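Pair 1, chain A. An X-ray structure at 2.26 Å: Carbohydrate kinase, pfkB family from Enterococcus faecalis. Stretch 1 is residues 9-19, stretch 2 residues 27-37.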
# COMPACT_ATOMS: atom_id res chain seq x y z
N GLY A 9 -7.21 31.19 -10.40
CA GLY A 9 -6.85 30.05 -11.21
C GLY A 9 -7.68 28.79 -11.07
O GLY A 9 -8.78 28.78 -10.52
N GLU A 10 -7.09 27.71 -11.57
CA GLU A 10 -7.71 26.41 -11.62
C GLU A 10 -7.15 25.36 -10.66
O GLU A 10 -5.95 25.33 -10.39
CB GLU A 10 -7.58 25.90 -13.06
CG GLU A 10 -8.08 24.51 -13.34
CD GLU A 10 -7.42 23.96 -14.60
OE1 GLU A 10 -8.12 23.33 -15.42
OE2 GLU A 10 -6.20 24.16 -14.76
N VAL A 11 -8.03 24.51 -10.15
CA VAL A 11 -7.65 23.41 -9.27
C VAL A 11 -7.87 22.16 -10.11
O VAL A 11 -8.93 22.01 -10.72
CB VAL A 11 -8.55 23.28 -8.03
CG1 VAL A 11 -8.27 21.95 -7.33
CG2 VAL A 11 -8.31 24.43 -7.07
N MSE A 12 -6.88 21.28 -10.15
CA MSE A 12 -7.00 20.03 -10.90
C MSE A 12 -6.65 18.82 -10.04
O MSE A 12 -5.90 18.94 -9.07
CB MSE A 12 -6.06 20.02 -12.11
CG MSE A 12 -6.55 20.77 -13.34
SE MSE A 12 -5.47 20.29 -14.88
CE MSE A 12 -6.58 18.89 -15.61
N LEU A 13 -7.18 17.67 -10.41
CA LEU A 13 -6.89 16.42 -9.73
C LEU A 13 -5.74 15.78 -10.49
O LEU A 13 -5.79 15.70 -11.71
CB LEU A 13 -8.08 15.46 -9.81
CG LEU A 13 -9.27 15.49 -8.85
CD1 LEU A 13 -9.60 16.89 -8.44
CD2 LEU A 13 -10.46 14.83 -9.54
N ARG A 14 -4.71 15.34 -9.78
CA ARG A 14 -3.60 14.65 -10.42
C ARG A 14 -3.59 13.22 -9.89
O ARG A 14 -3.62 13.01 -8.68
CB ARG A 14 -2.25 15.30 -10.12
CG ARG A 14 -1.09 14.44 -10.63
CD ARG A 14 0.28 15.04 -10.31
NE ARG A 14 1.32 14.01 -10.34
CZ ARG A 14 2.62 14.25 -10.28
NH1 ARG A 14 3.06 15.50 -10.20
NH2 ARG A 14 3.49 13.25 -10.29
N PHE A 15 -3.56 12.26 -10.80
CA PHE A 15 -3.54 10.85 -10.43
C PHE A 15 -2.18 10.30 -10.81
O PHE A 15 -1.75 10.41 -11.95
CB PHE A 15 -4.64 10.09 -11.16
CG PHE A 15 -6.03 10.51 -10.79
CD1 PHE A 15 -6.55 10.21 -9.53
CD2 PHE A 15 -6.82 11.21 -11.69
CE1 PHE A 15 -7.84 10.59 -9.18
CE2 PHE A 15 -8.12 11.60 -11.35
CZ PHE A 15 -8.63 11.29 -10.09
N THR A 16 -1.49 9.68 -9.85
CA THR A 16 -0.17 9.15 -10.13
C THR A 16 0.01 7.76 -9.56
O THR A 16 -0.28 7.52 -8.38
CB THR A 16 0.92 10.04 -9.49
OG1 THR A 16 0.66 11.41 -9.81
CG2 THR A 16 2.33 9.64 -9.99
N PRO A 17 0.46 6.81 -10.39
CA PRO A 17 0.67 5.45 -9.87
C PRO A 17 1.92 5.55 -8.99
O PRO A 17 2.75 6.44 -9.18
CB PRO A 17 0.94 4.63 -11.14
CG PRO A 17 0.30 5.44 -12.25
CD PRO A 17 0.61 6.86 -11.86
N PRO A 18 2.08 4.66 -8.01
CA PRO A 18 3.29 4.78 -7.19
C PRO A 18 4.60 4.43 -7.92
O PRO A 18 4.59 3.85 -9.01
CB PRO A 18 3.00 3.86 -6.00
CG PRO A 18 2.03 2.86 -6.54
CD PRO A 18 1.14 3.66 -7.46
N GLU A 19 5.71 4.82 -7.31
CA GLU A 19 7.05 4.55 -7.84
C GLU A 19 7.17 5.03 -9.29
O GLU A 19 6.90 6.20 -9.56
CB GLU A 19 7.35 3.05 -7.68
CG GLU A 19 7.26 2.60 -6.18
CD GLU A 19 7.53 1.11 -5.96
OE1 GLU A 19 6.84 0.49 -5.13
OE2 GLU A 19 8.45 0.55 -6.58
N GLU A 27 -3.45 -0.81 -10.56
CA GLU A 27 -4.71 -0.10 -10.38
C GLU A 27 -4.54 0.96 -9.29
O GLU A 27 -5.42 1.79 -9.08
CB GLU A 27 -5.82 -1.09 -9.97
CG GLU A 27 -5.77 -1.58 -8.49
CD GLU A 27 -4.63 -2.58 -8.19
OE1 GLU A 27 -3.80 -2.85 -9.09
OE2 GLU A 27 -4.58 -3.09 -7.03
N GLN A 28 -3.40 0.90 -8.60
CA GLN A 28 -3.09 1.82 -7.51
C GLN A 28 -2.74 3.24 -7.96
O GLN A 28 -2.06 3.44 -8.96
CB GLN A 28 -1.91 1.29 -6.68
CG GLN A 28 -2.04 -0.12 -6.16
CD GLN A 28 -0.80 -0.54 -5.38
OE1 GLN A 28 -0.52 -0.01 -4.31
NE2 GLN A 28 -0.05 -1.50 -5.93
N LEU A 29 -3.19 4.21 -7.18
CA LEU A 29 -2.92 5.62 -7.48
C LEU A 29 -2.90 6.45 -6.22
O LEU A 29 -3.44 6.05 -5.19
CB LEU A 29 -4.01 6.21 -8.38
CG LEU A 29 -4.34 5.68 -9.78
CD1 LEU A 29 -5.68 6.28 -10.20
CD2 LEU A 29 -3.24 6.06 -10.79
N ARG A 30 -2.24 7.59 -6.30
CA ARG A 30 -2.24 8.57 -5.23
C ARG A 30 -2.83 9.76 -5.98
O ARG A 30 -2.40 10.07 -7.10
CB ARG A 30 -0.84 8.93 -4.74
CG ARG A 30 -0.22 7.95 -3.73
CD ARG A 30 1.00 8.57 -3.00
NE ARG A 30 2.17 8.75 -3.87
CZ ARG A 30 3.06 7.80 -4.15
NH1 ARG A 30 2.93 6.58 -3.64
NH2 ARG A 30 4.09 8.07 -4.93
N MSE A 31 -3.83 10.41 -5.40
CA MSE A 31 -4.44 11.57 -6.03
C MSE A 31 -4.10 12.82 -5.24
O MSE A 31 -3.99 12.77 -4.02
CB MSE A 31 -5.97 11.42 -6.07
CG MSE A 31 -6.70 12.68 -6.54
SE MSE A 31 -8.64 12.59 -6.27
CE MSE A 31 -8.73 13.34 -4.49
N ASN A 32 -3.92 13.94 -5.92
CA ASN A 32 -3.64 15.18 -5.23
C ASN A 32 -4.33 16.33 -5.94
O ASN A 32 -4.68 16.23 -7.12
CB ASN A 32 -2.13 15.45 -5.15
CG ASN A 32 -1.40 14.38 -4.35
OD1 ASN A 32 -0.94 13.38 -4.90
ND2 ASN A 32 -1.32 14.57 -3.04
N PHE A 33 -4.55 17.42 -5.21
CA PHE A 33 -5.17 18.61 -5.78
C PHE A 33 -4.03 19.54 -6.10
O PHE A 33 -3.30 19.97 -5.22
CB PHE A 33 -6.13 19.25 -4.77
CG PHE A 33 -7.39 18.47 -4.57
CD1 PHE A 33 -8.48 18.65 -5.41
CD2 PHE A 33 -7.48 17.51 -3.56
CE1 PHE A 33 -9.64 17.88 -5.26
CE2 PHE A 33 -8.63 16.74 -3.40
CZ PHE A 33 -9.71 16.93 -4.25
N VAL A 34 -3.85 19.82 -7.39
CA VAL A 34 -2.78 20.68 -7.85
C VAL A 34 -3.34 21.71 -8.83
O VAL A 34 -4.56 21.82 -9.02
CB VAL A 34 -1.67 19.83 -8.54
CG1 VAL A 34 -1.11 18.80 -7.55
CG2 VAL A 34 -2.24 19.11 -9.76
N GLY A 35 -2.43 22.46 -9.45
CA GLY A 35 -2.78 23.49 -10.40
C GLY A 35 -1.78 24.62 -10.22
O GLY A 35 -1.20 24.75 -9.14
N THR A 36 -1.55 25.41 -11.27
CA THR A 36 -0.60 26.52 -11.18
C THR A 36 -0.84 27.39 -9.95
O THR A 36 0.08 27.66 -9.18
CB THR A 36 -0.66 27.41 -12.45
OG1 THR A 36 -0.05 26.72 -13.54
CG2 THR A 36 0.08 28.74 -12.23
N GLY A 37 -2.09 27.83 -9.77
CA GLY A 37 -2.41 28.66 -8.62
C GLY A 37 -2.23 27.95 -7.28
O GLY A 37 -1.84 28.57 -6.29
O HOH W 1 -4.22 27.16 -11.70
O HOH W 2 -3.65 25.14 -13.45
O HOH W 3 -0.91 12.62 -7.60

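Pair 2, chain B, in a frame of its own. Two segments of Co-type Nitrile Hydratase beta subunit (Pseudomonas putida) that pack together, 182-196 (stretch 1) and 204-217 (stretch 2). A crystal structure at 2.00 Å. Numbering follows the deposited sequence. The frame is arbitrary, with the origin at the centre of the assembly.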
# COMPACT_ATOMS: atom_id res chain seq x y z
N PRO B 182 10.81 -5.41 17.90
CA PRO B 182 9.65 -6.13 17.38
C PRO B 182 8.57 -6.36 18.44
O PRO B 182 8.87 -6.59 19.61
CB PRO B 182 10.24 -7.48 16.90
CG PRO B 182 11.70 -7.27 16.86
CD PRO B 182 12.04 -6.22 17.84
N GLN B 183 7.31 -6.28 18.03
CA GLN B 183 6.19 -6.43 18.94
C GLN B 183 4.99 -6.84 18.11
O GLN B 183 5.05 -6.84 16.88
CB GLN B 183 5.92 -5.12 19.71
CG GLN B 183 5.54 -3.94 18.80
CD GLN B 183 5.29 -2.64 19.56
OE1 GLN B 183 4.59 -2.62 20.58
NE2 GLN B 183 5.86 -1.54 19.06
N HIS B 184 3.90 -7.19 18.78
CA HIS B 184 2.70 -7.60 18.10
C HIS B 184 2.00 -6.47 17.36
O HIS B 184 2.02 -5.30 17.79
CB HIS B 184 1.74 -8.29 19.07
CG HIS B 184 2.14 -9.69 19.42
ND1 HIS B 184 1.50 -10.79 18.89
CD2 HIS B 184 3.14 -10.16 20.19
CE1 HIS B 184 2.07 -11.89 19.37
NE2 HIS B 184 3.07 -11.53 20.15
N VAL B 185 1.37 -6.84 16.25
CA VAL B 185 0.51 -5.94 15.48
C VAL B 185 -0.88 -6.55 15.47
O VAL B 185 -1.04 -7.76 15.24
CB VAL B 185 1.02 -5.79 14.03
CG1 VAL B 185 -0.00 -5.06 13.17
CG2 VAL B 185 2.37 -5.06 14.02
N TYR B 186 -1.89 -5.74 15.75
CA TYR B 186 -3.26 -6.22 15.78
C TYR B 186 -4.08 -5.46 14.76
O TYR B 186 -3.83 -4.27 14.54
CB TYR B 186 -3.89 -5.96 17.16
CG TYR B 186 -3.07 -6.42 18.36
CD1 TYR B 186 -2.13 -5.58 18.95
CD2 TYR B 186 -3.26 -7.69 18.91
CE1 TYR B 186 -1.38 -6.01 20.04
CE2 TYR B 186 -2.53 -8.11 20.01
CZ TYR B 186 -1.60 -7.28 20.57
OH TYR B 186 -0.86 -7.68 21.66
N THR B 187 -5.06 -6.11 14.15
CA THR B 187 -6.14 -5.34 13.52
C THR B 187 -7.16 -4.95 14.59
O THR B 187 -7.65 -5.80 15.34
CB THR B 187 -6.86 -6.09 12.40
OG1 THR B 187 -5.92 -6.41 11.37
CG2 THR B 187 -7.97 -5.21 11.79
N VAL B 188 -7.47 -3.66 14.65
CA VAL B 188 -8.42 -3.15 15.64
C VAL B 188 -9.62 -2.59 14.91
O VAL B 188 -9.45 -1.83 13.97
CB VAL B 188 -7.80 -2.06 16.50
CG1 VAL B 188 -8.84 -1.48 17.46
CG2 VAL B 188 -6.58 -2.58 17.25
N SER B 189 -10.83 -2.95 15.36
CA SER B 189 -12.05 -2.52 14.68
C SER B 189 -12.71 -1.36 15.45
O SER B 189 -12.91 -1.44 16.66
CB SER B 189 -13.02 -3.70 14.54
OG SER B 189 -14.23 -3.31 13.96
N PHE B 190 -13.05 -0.30 14.73
CA PHE B 190 -13.68 0.89 15.31
C PHE B 190 -15.02 1.08 14.63
O PHE B 190 -15.13 0.92 13.43
CB PHE B 190 -12.83 2.15 15.02
CG PHE B 190 -11.46 2.11 15.61
CD1 PHE B 190 -10.38 1.65 14.87
CD2 PHE B 190 -11.23 2.57 16.90
CE1 PHE B 190 -9.10 1.63 15.41
CE2 PHE B 190 -9.95 2.53 17.46
CZ PHE B 190 -8.88 2.08 16.71
N THR B 191 -16.04 1.45 15.39
CA THR B 191 -17.32 1.77 14.76
C THR B 191 -17.24 3.13 14.12
O THR B 191 -16.48 4.00 14.55
CB THR B 191 -18.48 1.84 15.78
OG1 THR B 191 -18.21 2.89 16.71
CG2 THR B 191 -18.63 0.52 16.52
N SER B 192 -18.06 3.33 13.10
CA SER B 192 -18.15 4.62 12.43
C SER B 192 -18.48 5.75 13.43
O SER B 192 -17.95 6.86 13.35
CB SER B 192 -19.20 4.54 11.33
OG SER B 192 -19.33 5.77 10.64
N VAL B 193 -19.37 5.46 14.38
CA VAL B 193 -19.77 6.48 15.35
C VAL B 193 -18.63 6.85 16.27
O VAL B 193 -18.42 8.01 16.59
CB VAL B 193 -21.01 6.04 16.18
CG1 VAL B 193 -21.34 7.07 17.26
CG2 VAL B 193 -22.21 5.87 15.27
N GLU B 194 -17.86 5.86 16.70
CA GLU B 194 -16.71 6.15 17.55
C GLU B 194 -15.71 7.07 16.84
O GLU B 194 -15.18 8.00 17.44
CB GLU B 194 -16.00 4.86 17.97
CG GLU B 194 -14.68 5.10 18.71
CD GLU B 194 -14.89 5.57 20.17
OE1 GLU B 194 -16.04 5.57 20.66
OE2 GLU B 194 -13.91 5.94 20.83
N LEU B 195 -15.44 6.81 15.57
CA LEU B 195 -14.45 7.64 14.87
C LEU B 195 -14.97 9.04 14.52
O LEU B 195 -14.26 10.01 14.70
CB LEU B 195 -13.93 6.97 13.61
CG LEU B 195 -13.24 5.62 13.76
CD1 LEU B 195 -12.76 5.22 12.39
CD2 LEU B 195 -12.09 5.69 14.75
N TRP B 196 -16.20 9.15 14.04
CA TRP B 196 -16.67 10.36 13.39
C TRP B 196 -17.84 11.05 14.07
O TRP B 196 -18.24 12.13 13.65
CB TRP B 196 -17.04 10.06 11.92
CG TRP B 196 -15.98 9.25 11.22
CD1 TRP B 196 -16.12 7.98 10.70
CD2 TRP B 196 -14.62 9.63 10.97
NE1 TRP B 196 -14.93 7.57 10.14
CE2 TRP B 196 -13.99 8.56 10.31
CE3 TRP B 196 -13.87 10.79 11.25
CZ2 TRP B 196 -12.65 8.60 9.91
CZ3 TRP B 196 -12.53 10.83 10.85
CH2 TRP B 196 -11.94 9.75 10.19
N LYS B 204 -24.00 0.88 10.48
CA LYS B 204 -23.48 -0.43 10.13
C LYS B 204 -21.96 -0.46 9.96
O LYS B 204 -21.31 -1.47 10.27
CB LYS B 204 -24.16 -0.95 8.85
CG LYS B 204 -25.50 -1.65 9.09
CD LYS B 204 -25.38 -2.69 10.19
CE LYS B 204 -26.62 -3.54 10.32
NZ LYS B 204 -26.63 -4.65 9.33
N ASP B 205 -21.39 0.65 9.50
CA ASP B 205 -20.00 0.68 9.04
C ASP B 205 -18.89 0.65 10.09
O ASP B 205 -19.00 1.26 11.16
CB ASP B 205 -19.83 1.81 8.04
CG ASP B 205 -20.83 1.70 6.91
OD1 ASP B 205 -21.50 0.63 6.81
OD2 ASP B 205 -20.97 2.66 6.14
N THR B 206 -17.83 -0.10 9.78
CA THR B 206 -16.69 -0.22 10.68
C THR B 206 -15.39 0.03 9.92
O THR B 206 -15.30 -0.17 8.70
CB THR B 206 -16.64 -1.59 11.42
OG1 THR B 206 -16.47 -2.65 10.47
CG2 THR B 206 -17.91 -1.83 12.21
N ILE B 207 -14.38 0.48 10.67
CA ILE B 207 -13.08 0.80 10.11
C ILE B 207 -12.07 -0.02 10.87
O ILE B 207 -12.03 0.03 12.10
CB ILE B 207 -12.73 2.30 10.29
CG1 ILE B 207 -13.72 3.18 9.53
CG2 ILE B 207 -11.32 2.58 9.78
CD1 ILE B 207 -15.09 3.36 10.24
N ARG B 208 -11.29 -0.81 10.14
CA ARG B 208 -10.27 -1.62 10.75
C ARG B 208 -8.92 -0.97 10.48
O ARG B 208 -8.66 -0.49 9.37
CB ARG B 208 -10.35 -3.07 10.24
CG ARG B 208 -11.55 -3.80 10.85
CD ARG B 208 -11.79 -5.21 10.33
NE ARG B 208 -12.93 -5.80 11.05
CZ ARG B 208 -13.08 -7.09 11.30
NH1 ARG B 208 -12.17 -7.97 10.88
NH2 ARG B 208 -14.14 -7.51 11.97
N VAL B 209 -8.07 -0.95 11.50
CA VAL B 209 -6.75 -0.33 11.39
C VAL B 209 -5.71 -1.24 12.03
O VAL B 209 -5.96 -1.82 13.09
CB VAL B 209 -6.72 1.05 12.11
CG1 VAL B 209 -5.42 1.81 11.80
CG2 VAL B 209 -7.94 1.91 11.71
N ASP B 210 -4.53 -1.35 11.42
CA ASP B 210 -3.49 -2.18 12.00
C ASP B 210 -2.54 -1.40 12.90
O ASP B 210 -1.89 -0.44 12.46
CB ASP B 210 -2.73 -2.96 10.92
CG ASP B 210 -3.64 -3.91 10.14
OD1 ASP B 210 -3.23 -4.37 9.05
OD2 ASP B 210 -4.76 -4.18 10.63
N LEU B 211 -2.46 -1.81 14.16
CA LEU B 211 -1.82 -0.99 15.17
C LEU B 211 -0.87 -1.83 16.02
O LEU B 211 -1.17 -2.98 16.33
CB LEU B 211 -2.89 -0.34 16.05
CG LEU B 211 -3.75 0.69 15.31
CD1 LEU B 211 -4.98 1.04 16.11
CD2 LEU B 211 -2.94 1.97 14.96
N TRP B 212 0.27 -1.25 16.37
CA TRP B 212 1.27 -1.94 17.15
C TRP B 212 0.89 -1.97 18.63
O TRP B 212 0.19 -1.09 19.12
CB TRP B 212 2.63 -1.29 16.96
CG TRP B 212 3.37 -1.72 15.69
CD1 TRP B 212 4.46 -2.55 15.61
CD2 TRP B 212 3.06 -1.34 14.34
NE1 TRP B 212 4.84 -2.70 14.30
CE2 TRP B 212 4.00 -1.96 13.50
CE3 TRP B 212 2.08 -0.52 13.77
CZ2 TRP B 212 3.98 -1.80 12.12
CZ3 TRP B 212 2.08 -0.36 12.39
CH2 TRP B 212 3.03 -0.98 11.59
N ASP B 213 1.35 -3.00 19.33
CA ASP B 213 0.97 -3.26 20.72
C ASP B 213 1.13 -2.02 21.60
O ASP B 213 0.20 -1.63 22.31
CB ASP B 213 1.79 -4.43 21.28
CG ASP B 213 1.30 -4.89 22.64
OD1 ASP B 213 1.41 -4.11 23.59
OD2 ASP B 213 0.80 -6.04 22.74
N ASP B 214 2.30 -1.39 21.57
CA ASP B 214 2.49 -0.23 22.44
C ASP B 214 1.85 1.07 21.95
O ASP B 214 2.08 2.12 22.53
CB ASP B 214 3.96 -0.03 22.86
CG ASP B 214 4.85 0.42 21.71
OD1 ASP B 214 4.34 0.69 20.60
OD2 ASP B 214 6.07 0.51 21.92
N TYR B 215 1.03 0.99 20.89
CA TYR B 215 0.19 2.12 20.48
C TYR B 215 -1.07 2.11 21.33
O TYR B 215 -1.87 3.05 21.29
CB TYR B 215 -0.26 1.97 19.03
CG TYR B 215 0.76 2.27 17.94
CD1 TYR B 215 2.09 2.57 18.23
CD2 TYR B 215 0.37 2.23 16.60
CE1 TYR B 215 3.01 2.84 17.19
CE2 TYR B 215 1.26 2.49 15.57
CZ TYR B 215 2.57 2.79 15.86
OH TYR B 215 3.42 3.03 14.78
N LEU B 216 -1.27 1.04 22.09
CA LEU B 216 -2.57 0.77 22.72
C LEU B 216 -2.51 0.69 24.25
O LEU B 216 -1.44 0.48 24.82
CB LEU B 216 -3.16 -0.53 22.18
CG LEU B 216 -3.22 -0.69 20.67
CD1 LEU B 216 -3.64 -2.11 20.30
CD2 LEU B 216 -4.17 0.33 20.04
N GLU B 217 -3.68 0.84 24.88
CA GLU B 217 -3.85 0.55 26.30
C GLU B 217 -5.22 -0.08 26.45
O GLU B 217 -6.07 0.11 25.59
CB GLU B 217 -3.80 1.82 27.14
CG GLU B 217 -5.03 2.70 26.98
CD GLU B 217 -4.95 3.99 27.82
OE1 GLU B 217 -4.04 4.13 28.67
OE2 GLU B 217 -5.81 4.87 27.60

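An antiparallel strand pair fixes the course of its backbone and leaves open what the side chains do on its two faces. The two pairs compared here illustrate the principle. Over 14 central residues their backbones superpose with an RMSD of 0.4 Å, and the strands run at 154° in pair 1 and 153° in pair 2, antiparallel with a modest twist.

The common frame is a ladder of hydrogen-bonded residue pairs. In pair 1 these are M12(A) with V34(A), R14(A) with N32(A), and T16(A) with R30(A); in pair 2 the matching rungs are Y186(B) with L211(B), V188(B) with V209(B), and F190(B) with I207(B). Each rung carries two amide-to-carbonyl bonds, such as M12(A) N to V34(A) O at 2.6 Å and Y186(B) N to L211(B) O at 2.9 Å. Between the rungs the backbones come closer, and CA-H...O contacts fill the gaps: M31(A) CA lies 3.1 Å from R14(A) O, and its counterpart R208(B) CA lies 3.3 Å from V188(B) O.

The side chains follow no such rule. On the face bearing L13(A), F15(A), M31(A) and F33(A), pair 1 is apolar. L13(A) CD1 packs 3.3 Å from F33(A) CE1, and F15(A) CE1 sits 3.6 Å from CG of the selenomethionine M31(A). The same positions in pair 2 are T187(B), S189(B), R208(B) and D210(B). Where leucine meets phenylalanine in pair 1, T187(B) OG1 donates a hydrogen bond to D210(B) OD2 at 2.6 Å, so one close cross-strand pair is joined by apolar contact and the other by a directional bond. T187(B) is not purely polar in its packing, since its CG2 also lies 3.6 Å from R208(B) CB.

The opposite face reverses the balance. R14(A), T16(A), R30(A) and N32(A) give way to V188(B), F190(B), I207(B) and V209(B). In pair 1, R14(A) NE donates to T16(A) OG1 at 2.7 Å along its own strand, while R14(A) CB still rests 3.8 Å from V34(A) CG2. A water lies 2.9 Å from R14(A) O and 2.8 Å from N32(A) OD1, bridging the two strands on this polar side. Pair 2 relies here on hydrocarbon: F190(B) CE1 approaches V209(B) CG2 to 3.9 Å, and V188(B) CG2 approaches L211(B) CD1 to 4.1 Å.

The ends show how far one backbone can serve different chemistry. V11(A) and V185(B) match closely, yet V11(A) CG1 meets the edge of the F33(A) ring, its CD1 atom 3.8 Å away, whereas V185(B) CG2 lies over a face of W212(B), 3.4 Å from NE1. The tryptophan matches G35(A), whose backbone angles call for glycine and where a CB would clash with E10(A) O. At the other end P18(A) CB packs 3.6 Å from R30(A) NH1, while its counterpart S192(B) donates from its backbone N to D205(B) O at 3.0 Å. The shared ladder sets the spacing; each sequence fills it differently.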